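Probable ABC transporter extracellular-binding protein yckB (Bacillus subtilis, PDB 2IEE) probably serves as the extracellular solute-binding lipoprotein of an ABC transport system, capturing a substrate for import across the membrane. Local coordinates at residues A[78-83]-A[99-104]. Sequence-based numbering, arbitrary orientation.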
loop_
_atom_site.group_PDB
_atom_site.type_symbol
_atom_site.label_atom_id
_atom_site.label_comp_id
_atom_site.label_asym_id
_atom_site.label_seq_id
_atom_site.Cartn_x
_atom_site.Cartn_y
_atom_site.Cartn_z
ATOM N N ALA A 78 9.410 -17.403 3.343
ATOM C CA ALA A 78 9.360 -18.135 2.091
ATOM C C ALA A 78 10.438 -17.601 1.163
ATOM O O ALA A 78 10.975 -18.332 0.329
ATOM C CB ALA A 78 7.991 -17.986 1.456
ATOM N N VAL A 79 10.754 -16.319 1.309
ATOM C CA VAL A 79 11.778 -15.696 0.486
ATOM C C VAL A 79 13.150 -16.224 0.894
ATOM O O VAL A 79 13.995 -16.519 0.049
ATOM C CB VAL A 79 11.760 -14.164 0.642
ATOM C CG1 VAL A 79 12.911 -13.551 -0.137
ATOM C CG2 VAL A 79 10.429 -13.608 0.150
ATOM N N ASN A 80 13.363 -16.344 2.198
ATOM C CA ASN A 80 14.628 -16.849 2.715
ATOM C C ASN A 80 14.803 -18.339 2.447
ATOM O O ASN A 80 15.891 -18.783 2.092
ATOM C CB ASN A 80 14.726 -16.574 4.213
ATOM C CG ASN A 80 15.375 -15.245 4.511
ATOM O OD1 ASN A 80 15.406 -14.801 5.655
ATOM N ND2 ASN A 80 15.911 -14.606 3.479
ATOM N N SER A 81 13.726 -19.100 2.612
ATOM C CA SER A 81 13.759 -20.541 2.389
ATOM C C SER A 81 13.959 -20.877 0.914
ATOM O O SER A 81 14.365 -21.988 0.569
ATOM C CB SER A 81 12.459 -21.180 2.873
ATOM O OG SER A 81 11.355 -20.729 2.098
ATOM N N GLY A 82 13.673 -19.912 0.046
ATOM C CA GLY A 82 13.811 -20.145 -1.378
ATOM C C GLY A 82 12.506 -20.675 -1.941
ATOM O O GLY A 82 12.431 -21.061 -3.103
ATOM N N GLN A 83 11.473 -20.697 -1.103
ATOM C CA GLN A 83 10.153 -21.172 -1.505
ATOM C C GLN A 83 9.655 -20.331 -2.683
ATOM O O GLN A 83 9.069 -20.847 -3.634
ATOM C CB GLN A 83 9.187 -21.052 -0.327
ATOM C CG GLN A 83 7.854 -21.755 -0.518
ATOM C CD GLN A 83 6.940 -21.595 0.686
ATOM O OE1 GLN A 83 7.336 -21.878 1.820
ATOM N NE2 GLN A 83 5.710 -21.144 0.447
ATOM N N GLU A 99 18.716 -5.082 5.980
ATOM C CA GLU A 99 19.894 -5.840 6.377
ATOM C C GLU A 99 19.630 -7.331 6.243
ATOM O O GLU A 99 20.562 -8.135 6.225
ATOM C CB GLU A 99 20.293 -5.506 7.818
ATOM C CG GLU A 99 21.394 -4.460 7.917
ATOM C CD GLU A 99 21.063 -3.189 7.153
ATOM O OE1 GLU A 99 20.213 -2.406 7.634
ATOM O OE2 GLU A 99 21.647 -2.978 6.067
ATOM N N LYS A 100 18.352 -7.686 6.133
ATOM C CA LYS A 100 17.940 -9.079 6.010
ATOM C C LYS A 100 17.523 -9.458 4.589
ATOM O O LYS A 100 17.560 -10.628 4.224
ATOM C CB LYS A 100 16.770 -9.368 6.955
ATOM C CG LYS A 100 17.033 -9.109 8.435
ATOM C CD LYS A 100 15.795 -9.468 9.260
ATOM C CE LYS A 100 16.032 -9.340 10.760
ATOM N NZ LYS A 100 16.196 -7.928 11.200
ATOM N N PHE A 101 17.124 -8.475 3.790
ATOM C CA PHE A 101 16.677 -8.746 2.423
ATOM C C PHE A 101 17.195 -7.748 1.398
ATOM O O PHE A 101 17.808 -6.738 1.738
ATOM C CB PHE A 101 15.150 -8.717 2.363
ATOM C CG PHE A 101 14.485 -9.727 3.242
ATOM C CD1 PHE A 101 14.419 -11.062 2.860
ATOM C CD2 PHE A 101 13.906 -9.344 4.448
ATOM C CE1 PHE A 101 13.783 -12.009 3.666
ATOM C CE2 PHE A 101 13.267 -10.278 5.263
ATOM C CZ PHE A 101 13.207 -11.615 4.867
ATOM N N ALA A 102 16.925 -8.040 0.132
ATOM C CA ALA A 102 17.313 -7.155 -0.954
ATOM C C ALA A 102 16.029 -6.582 -1.549
ATOM O O ALA A 102 15.169 -7.324 -2.021
ATOM C CB ALA A 102 18.075 -7.919 -2.012
ATOM N N PHE A 103 15.898 -5.263 -1.513
ATOM C CA PHE A 103 14.724 -4.597 -2.061
ATOM C C PHE A 103 15.014 -4.066 -3.455
ATOM O O PHE A 103 16.161 -3.781 -3.800
ATOM C CB PHE A 103 14.328 -3.405 -1.192
ATOM C CG PHE A 103 13.575 -3.767 0.047
ATOM C CD1 PHE A 103 12.212 -4.027 -0.007
ATOM C CD2 PHE A 103 14.215 -3.784 1.280
ATOM C CE1 PHE A 103 11.492 -4.291 1.155
ATOM C CE2 PHE A 103 13.511 -4.049 2.448
ATOM C CZ PHE A 103 12.144 -4.300 2.385
ATOM N N SER A 104 13.966 -3.928 -4.255
ATOM C CA SER A 104 14.112 -3.355 -5.580
ATOM C C SER A 104 13.987 -1.864 -5.290
ATOM O O SER A 104 13.754 -1.478 -4.146
ATOM C CB SER A 104 12.956 -3.779 -6.483
ATOM O OG SER A 104 11.717 -3.262 -6.002
#
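Two torsions bring N80 and F101 together. The F101 ring leaves its backbone with CG anti to the carbonyl carbon (chi1 -60°), and a chi1 of -91° swings the N80 amide over to it. F101 reaches the helix through CD1, CE1 and CZ. V79 CG1 lies 4.2 Å from F101 CD1 and equally far from CE1, an apolar touch made at an oblique angle. N80 comes closer: its ND2 is 3.4 Å from F101 CE1. On the other branch of the amide, N80 OD1 is 4.0 Å from F101 CZ. Although the two side chains meet at about a right angle, the amide and ring planes are 24° apart, so the amide lies nearly parallel to the ring plane, with ND2 approaching CE1 obliquely. No hydrogen bond crosses between 78-83 and 99-104, and just 124 Å² is buried, which makes this a small van der Waals join.

Within the periplasmic-binding-protein fold of this family 3 solute-binding protein, it links the end of helix 75-81 to strand 101-103, an outermost strand of the six-stranded mixed sheet, where A102 is backbone hydrogen-bonded to M213 of strand 197-214. An alanine in place of F101 would probably leave V79 CG1 and the N80 amide without their partner on 99-104 and free the amide to turn. V212 touches the F101 side chain from the neighbouring strand, while V84 packs on V79. The K100 ammonium forms a salt bridge with D96.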